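Local coordinates for ginlfy protein (Ginkgo biloba, PDB 4UDE), which is probably a LEAFY-type transcription factor that binds DNA and activates developmental genes, here represented by its SAM oligomerization domain, at residues F15-T24 against V59-I69. Residues are numbered along the deposited sequence; the frame is centred on the assembly and turned at random.
Sequences FRHYGVRYMT and VDLLVGEKYGI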
ATOM      1  N   PHE A  15      -2.865   5.721   0.944  1.00 27.50           N
ATOM      2  CA  PHE A  15      -3.504   4.992   2.030  1.00 26.69           C
ATOM      3  C   PHE A  15      -4.312   5.822   3.035  1.00 32.09           C
ATOM      4  O   PHE A  15      -4.930   5.236   3.932  1.00 32.05           O
ATOM      5  CB  PHE A  15      -2.470   4.083   2.697  1.00 27.19           C
ATOM      6  CG  PHE A  15      -1.985   2.972   1.788  1.00 27.74           C
ATOM      7  CD1 PHE A  15      -2.872   2.032   1.276  1.00 29.60           C
ATOM      8  CD2 PHE A  15      -0.635   2.829   1.500  1.00 28.03           C
ATOM      9  CE1 PHE A  15      -2.426   1.010   0.431  1.00 30.72           C
ATOM     10  CE2 PHE A  15      -0.182   1.794   0.674  1.00 30.89           C
ATOM     11  CZ  PHE A  15      -1.077   0.887   0.151  1.00 29.71           C
ATOM     12  N   ARG A  16      -4.335   7.167   2.868  1.00 28.91           N
ATOM     13  CA  ARG A  16      -5.071   8.087   3.743  1.00 30.56           C
ATOM     14  C   ARG A  16      -6.574   7.769   3.673  1.00 36.85           C
ATOM     15  O   ARG A  16      -7.124   7.671   2.578  1.00 37.64           O
ATOM     16  CB  ARG A  16      -4.798   9.561   3.354  1.00 30.49           C
ATOM     17  CG  ARG A  16      -5.047  10.552   4.502  1.00 40.94           C
ATOM     18  CD  ARG A  16      -4.836  12.015   4.094  1.00 47.37           C
ATOM     19  NE  ARG A  16      -3.460  12.282   3.654  1.00 53.75           N
ATOM     20  CZ  ARG A  16      -2.425  12.479   4.468  1.00 69.11           C
ATOM     21  NH1 ARG A  16      -2.591  12.457   5.784  1.00 62.35           N
ATOM     22  NH2 ARG A  16      -1.214  12.690   3.972  1.00 57.38           N
ATOM     23  N   HIS A  17      -7.224   7.601   4.823  1.00 34.72           N
ATOM     24  CA  HIS A  17      -8.668   7.256   4.940  1.00 35.97           C
ATOM     25  C   HIS A  17      -8.899   5.747   4.763  1.00 37.27           C
ATOM     26  O   HIS A  17     -10.046   5.310   4.728  1.00 36.72           O
ATOM     27  CB  HIS A  17      -9.610   8.058   3.991  1.00 37.72           C
ATOM     28  CG  HIS A  17      -9.344   9.534   3.896  1.00 42.26           C
ATOM     29  ND1 HIS A  17      -9.394  10.362   5.018  1.00 44.74           N
ATOM     30  CD2 HIS A  17      -9.062  10.288   2.805  1.00 44.33           C
ATOM     31  CE1 HIS A  17      -9.120  11.578   4.573  1.00 44.37           C
ATOM     32  NE2 HIS A  17      -8.912  11.584   3.247  1.00 44.56           N
ATOM     33  N   TYR A  18      -7.808   4.953   4.694  1.00 30.32           N
ATOM     34  CA  TYR A  18      -7.883   3.508   4.559  1.00 28.33           C
ATOM     35  C   TYR A  18      -7.357   2.736   5.757  1.00 32.28           C
ATOM     36  O   TYR A  18      -7.304   1.520   5.713  1.00 33.01           O
ATOM     37  CB  TYR A  18      -7.299   3.048   3.218  1.00 28.17           C
ATOM     38  CG  TYR A  18      -8.147   3.510   2.049  1.00 27.18           C
ATOM     39  CD1 TYR A  18      -9.220   2.746   1.594  1.00 28.29           C
ATOM     40  CD2 TYR A  18      -7.882   4.717   1.401  1.00 27.51           C
ATOM     41  CE1 TYR A  18     -10.010   3.169   0.526  1.00 29.03           C
ATOM     42  CE2 TYR A  18      -8.666   5.152   0.329  1.00 27.58           C
ATOM     43  CZ  TYR A  18      -9.732   4.374  -0.101  1.00 34.38           C
ATOM     44  OH  TYR A  18     -10.514   4.782  -1.153  1.00 35.38           O
ATOM     45  N   GLY A  19      -7.041   3.442   6.842  1.00 29.27           N
ATOM     46  CA  GLY A  19      -6.595   2.846   8.097  1.00 28.75           C
ATOM     47  C   GLY A  19      -5.231   2.188   8.112  1.00 33.21           C
ATOM     48  O   GLY A  19      -4.953   1.390   9.003  1.00 33.26           O
ATOM     49  N   VAL A  20      -4.344   2.535   7.171  1.00 30.17           N
ATOM     50  CA  VAL A  20      -2.997   1.951   7.166  1.00 29.76           C
ATOM     51  C   VAL A  20      -2.128   2.760   8.132  1.00 33.99           C
ATOM     52  O   VAL A  20      -2.038   3.979   8.008  1.00 33.85           O
ATOM     53  CB  VAL A  20      -2.420   1.829   5.738  1.00 32.62           C
ATOM     54  CG1 VAL A  20      -1.068   1.125   5.754  1.00 32.26           C
ATOM     55  CG2 VAL A  20      -3.399   1.075   4.836  1.00 31.99           C
ATOM     56  N   ARG A  21      -1.597   2.096   9.159  1.00 29.77           N
ATOM     57  CA  ARG A  21      -0.807   2.761  10.196  1.00 30.21           C
ATOM     58  C   ARG A  21       0.606   3.123   9.747  1.00 36.01           C
ATOM     59  O   ARG A  21       1.129   2.543   8.794  1.00 34.16           O
ATOM     60  CB  ARG A  21      -0.849   1.979  11.521  1.00 28.44           C
ATOM     61  CG  ARG A  21      -2.295   1.798  12.019  1.00 31.46           C
ATOM     62  CD  ARG A  21      -2.400   0.976  13.287  1.00 35.63           C
ATOM     63  NE  ARG A  21      -1.913  -0.395  13.131  1.00 40.68           N
ATOM     64  CZ  ARG A  21      -1.550  -1.176  14.143  1.00 50.35           C
ATOM     65  NH1 ARG A  21      -1.619  -0.733  15.390  1.00 40.92           N
ATOM     66  NH2 ARG A  21      -1.147  -2.419  13.918  1.00 32.47           N
ATOM     67  N   TYR A  22       1.187   4.134  10.416  1.00 35.43           N
ATOM     68  CA  TYR A  22       2.489   4.717  10.151  1.00 36.23           C
ATOM     69  C   TYR A  22       3.613   3.700   9.972  1.00 40.60           C
ATOM     70  O   TYR A  22       4.355   3.791   8.999  1.00 39.95           O
ATOM     71  CB  TYR A  22       2.847   5.765  11.227  1.00 38.31           C
ATOM     72  CG  TYR A  22       4.125   6.510  10.907  1.00 41.87           C
ATOM     73  CD1 TYR A  22       4.189   7.395   9.836  1.00 44.68           C
ATOM     74  CD2 TYR A  22       5.288   6.288  11.641  1.00 42.87           C
ATOM     75  CE1 TYR A  22       5.371   8.065   9.518  1.00 46.35           C
ATOM     76  CE2 TYR A  22       6.473   6.961  11.338  1.00 43.87           C
ATOM     77  CZ  TYR A  22       6.509   7.849  10.274  1.00 53.69           C
ATOM     78  OH  TYR A  22       7.668   8.528   9.953  1.00 60.20           O
ATOM     79  N   MET A  23       3.729   2.744  10.900  1.00 39.00           N
ATOM     80  CA  MET A  23       4.734   1.685  10.881  1.00 39.97           C
ATOM     81  C   MET A  23       4.538   0.672   9.745  1.00 38.29           C
ATOM     82  O   MET A  23       5.503   0.029   9.343  1.00 35.64           O
ATOM     83  CB  MET A  23       4.785   0.976  12.235  1.00 44.34           C
ATOM     84  CG  MET A  23       5.620   1.713  13.255  1.00 51.64           C
ATOM     85  SD  MET A  23       5.848   0.689  14.732  1.00 59.87           S
ATOM     86  CE  MET A  23       7.497  -0.052  14.349  1.00 56.56           C
ATOM     87  N   THR A  24       3.285   0.493   9.257  1.00 32.54           N
ATOM     88  CA  THR A  24       3.020  -0.370   8.102  1.00 30.82           C
ATOM     89  C   THR A  24       3.569   0.379   6.866  1.00 32.04           C
ATOM     90  O   THR A  24       4.300  -0.218   6.088  1.00 30.81           O
ATOM     91  CB  THR A  24       1.527  -0.690   7.988  1.00 32.32           C
ATOM     92  OG1 THR A  24       1.075  -1.334   9.199  1.00 30.31           O
ATOM     93  CG2 THR A  24       1.213  -1.547   6.772  1.00 24.18           C
ATOM     94  N   VAL A  59       5.296  -7.273  10.684  1.00 38.57           N
ATOM     95  CA  VAL A  59       4.523  -6.066  10.934  1.00 37.64           C
ATOM     96  C   VAL A  59       3.190  -6.455  11.583  1.00 36.27           C
ATOM     97  O   VAL A  59       2.602  -7.477  11.235  1.00 32.80           O
ATOM     98  CB  VAL A  59       4.411  -5.043   9.742  1.00 41.90           C
ATOM     99  CG1 VAL A  59       5.600  -5.131   8.801  1.00 41.09           C
ATOM    100  CG2 VAL A  59       3.121  -5.186   8.968  1.00 41.96           C
ATOM    101  N   ASP A  60       2.767  -5.699  12.583  1.00 34.03           N
ATOM    102  CA  ASP A  60       1.484  -5.976  13.214  1.00 34.85           C
ATOM    103  C   ASP A  60       0.393  -5.273  12.393  1.00 39.47           C
ATOM    104  O   ASP A  60       0.387  -4.035  12.291  1.00 39.06           O
ATOM    105  CB  ASP A  60       1.471  -5.496  14.674  1.00 37.35           C
ATOM    106  CG  ASP A  60       0.168  -5.775  15.399  1.00 50.25           C
ATOM    107  OD1 ASP A  60      -0.340  -6.927  15.302  1.00 49.27           O
ATOM    108  OD2 ASP A  60      -0.340  -4.854  16.073  1.00 60.97           O
ATOM    109  N   LEU A  61      -0.462  -6.059  11.745  1.00 36.32           N
ATOM    110  CA  LEU A  61      -1.561  -5.513  10.943  1.00 36.50           C
ATOM    111  C   LEU A  61      -2.896  -5.777  11.617  1.00 39.99           C
ATOM    112  O   LEU A  61      -3.213  -6.931  11.903  1.00 38.04           O
ATOM    113  CB  LEU A  61      -1.611  -6.128   9.532  1.00 36.33           C
ATOM    114  CG  LEU A  61      -0.445  -5.853   8.599  1.00 40.19           C
ATOM    115  CD1 LEU A  61      -0.598  -6.644   7.314  1.00 39.16           C
ATOM    116  CD2 LEU A  61      -0.328  -4.390   8.295  1.00 41.29           C
ATOM    117  N   LEU A  62      -3.703  -4.715  11.816  1.00 37.96           N
ATOM    118  CA  LEU A  62      -5.078  -4.837  12.319  1.00 37.25           C
ATOM    119  C   LEU A  62      -5.875  -5.462  11.177  1.00 40.77           C
ATOM    120  O   LEU A  62      -5.399  -5.455  10.034  1.00 40.37           O
ATOM    121  CB  LEU A  62      -5.659  -3.454  12.700  1.00 36.53           C
ATOM    122  CG  LEU A  62      -4.868  -2.622  13.725  1.00 40.93           C
ATOM    123  CD1 LEU A  62      -5.456  -1.239  13.882  1.00 40.80           C
ATOM    124  CD2 LEU A  62      -4.798  -3.303  15.092  1.00 42.61           C
ATOM    125  N   VAL A  63      -7.045  -6.038  11.469  1.00 38.55           N
ATOM    126  CA  VAL A  63      -7.909  -6.675  10.452  1.00 38.36           C
ATOM    127  C   VAL A  63      -8.336  -5.666   9.367  1.00 40.20           C
ATOM    128  O   VAL A  63      -8.199  -5.970   8.182  1.00 40.34           O
ATOM    129  CB  VAL A  63      -9.116  -7.425  11.098  1.00 43.29           C
ATOM    130  CG1 VAL A  63      -9.980  -8.126  10.051  1.00 43.10           C
ATOM    131  CG2 VAL A  63      -8.629  -8.437  12.129  1.00 43.59           C
ATOM    132  N   GLY A  64      -8.785  -4.474   9.790  1.00 35.66           N
ATOM    133  CA  GLY A  64      -9.232  -3.389   8.906  1.00 34.39           C
ATOM    134  C   GLY A  64      -8.132  -2.761   8.065  1.00 35.50           C
ATOM    135  O   GLY A  64      -8.401  -2.186   7.002  1.00 34.40           O
ATOM    136  N   GLU A  65      -6.883  -2.838   8.563  1.00 30.89           N
ATOM    137  CA  GLU A  65      -5.652  -2.399   7.887  1.00 30.37           C
ATOM    138  C   GLU A  65      -5.370  -3.326   6.667  1.00 32.02           C
ATOM    139  O   GLU A  65      -5.014  -2.832   5.591  1.00 32.38           O
ATOM    140  CB  GLU A  65      -4.509  -2.469   8.901  1.00 31.87           C
ATOM    141  CG  GLU A  65      -3.240  -1.792   8.477  1.00 38.06           C
ATOM    142  CD  GLU A  65      -2.269  -1.502   9.603  1.00 46.62           C
ATOM    143  OE1 GLU A  65      -2.331  -2.144  10.681  1.00 34.23           O
ATOM    144  OE2 GLU A  65      -1.413  -0.622   9.376  1.00 32.95           O
ATOM    145  N   LYS A  66      -5.580  -4.659   6.820  1.00 27.08           N
ATOM    146  CA  LYS A  66      -5.413  -5.632   5.721  1.00 27.41           C
ATOM    147  C   LYS A  66      -6.444  -5.346   4.619  1.00 32.15           C
ATOM    148  O   LYS A  66      -6.091  -5.308   3.440  1.00 32.25           O
ATOM    149  CB  LYS A  66      -5.563  -7.096   6.212  1.00 29.84           C
ATOM    150  CG  LYS A  66      -4.394  -7.585   7.077  1.00 42.49           C
ATOM    151  CD  LYS A  66      -4.535  -9.046   7.483  1.00 51.51           C
ATOM    152  CE  LYS A  66      -3.408  -9.462   8.397  1.00 61.58           C
ATOM    153  NZ  LYS A  66      -3.560 -10.860   8.877  1.00 69.53           N
ATOM    154  N   TYR A  67      -7.711  -5.120   5.018  1.00 26.80           N
ATOM    155  CA  TYR A  67      -8.785  -4.751   4.095  1.00 26.47           C
ATOM    156  C   TYR A  67      -8.551  -3.350   3.483  1.00 28.80           C
ATOM    157  O   TYR A  67      -8.839  -3.156   2.304  1.00 28.58           O
ATOM    158  CB  TYR A  67     -10.164  -4.839   4.786  1.00 26.37           C
ATOM    159  CG  TYR A  67     -10.642  -6.264   4.927  1.00 27.13           C
ATOM    160  CD1 TYR A  67     -11.136  -6.967   3.827  1.00 28.92           C
ATOM    161  CD2 TYR A  67     -10.552  -6.931   6.143  1.00 27.44           C
ATOM    162  CE1 TYR A  67     -11.533  -8.299   3.940  1.00 30.77           C
ATOM    163  CE2 TYR A  67     -10.960  -8.259   6.272  1.00 28.53           C
ATOM    164  CZ  TYR A  67     -11.467  -8.934   5.170  1.00 37.98           C
ATOM    165  OH  TYR A  67     -11.881 -10.239   5.294  1.00 37.46           O
ATOM    166  N   GLY A  68      -7.996  -2.430   4.276  1.00 25.83           N
ATOM    167  CA  GLY A  68      -7.651  -1.058   3.878  1.00 25.48           C
ATOM    168  C   GLY A  68      -6.620  -0.941   2.769  1.00 30.20           C
ATOM    169  O   GLY A  68      -6.766  -0.102   1.874  1.00 31.36           O
ATOM    170  N   ILE A  69      -5.559  -1.768   2.804  1.00 27.13           N
ATOM    171  CA  ILE A  69      -4.515  -1.754   1.751  1.00 26.03           C
ATOM    172  C   ILE A  69      -5.144  -2.115   0.428  1.00 29.06           C
ATOM    173  O   ILE A  69      -4.936  -1.416  -0.563  1.00 28.72           O
ATOM    174  CB  ILE A  69      -3.283  -2.671   2.105  1.00 28.90           C
ATOM    175  CG1 ILE A  69      -2.488  -2.120   3.320  1.00 28.55           C
ATOM    176  CG2 ILE A  69      -2.353  -2.939   0.866  1.00 26.43           C
ATOM    177  CD1 ILE A  69      -1.624  -3.143   4.047  1.00 28.74           C
TER
HETATM  178  O   HOH W   1      -1.416  -2.915  17.445  1.00 56.06           O
HETATM  179  O   HOH W   2       1.859  -1.711  11.801  1.00 38.12           O
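Glu65 meets Arg21 and Thr24 where the loop joining helices 2-15 and 22-30 of this SAM domain packs on the start of the long C-terminal helix 63-83. Both carboxylate oxygens of Glu65 are gripped twice. Glu65 OE2 accepts from Arg21 N at 2.7 Å (N-H...O 161°) and from Thr24 OG1 at 2.6 Å, the two donors lying off opposite faces of the carboxylate plane. Glu65 OE1 receives Arg21 NE at 3.0 Å in a salt bridge and, through its anti lone pair, Leu62 N. With CG anti to the backbone N (chi1 -168°) and an extended chain, the carboxylate of Glu65 reaches the N-terminal end of helix 22-30, a position likely to favour its negative charge. A glutamine here would probably weaken this grip, its NH2 facing donors at one of the two oxygen positions and Arg21 losing a charged mate. Asp60 OD2 adds a longer salt bridge to Arg21 NH2, its hydrogen bond weak, with the flat groups turned 71° apart.

Packing contacts flank this network. Leu62 CG lies as aliphatic cover 3.6 Å over one face of the Arg21 guanidinium, while Val20 CG2 meets Ile69 CG1 at 3.7 Å. Phe15, which also touches Leu25 and Met28, presents its ring edge to the backbone oxygen Ile69 O.

Backbone proximity is tightest at Gly68: its CA lies 3.2 Å from Tyr18 O in a CA-H...O contact, and a CB there would clash with that oxygen.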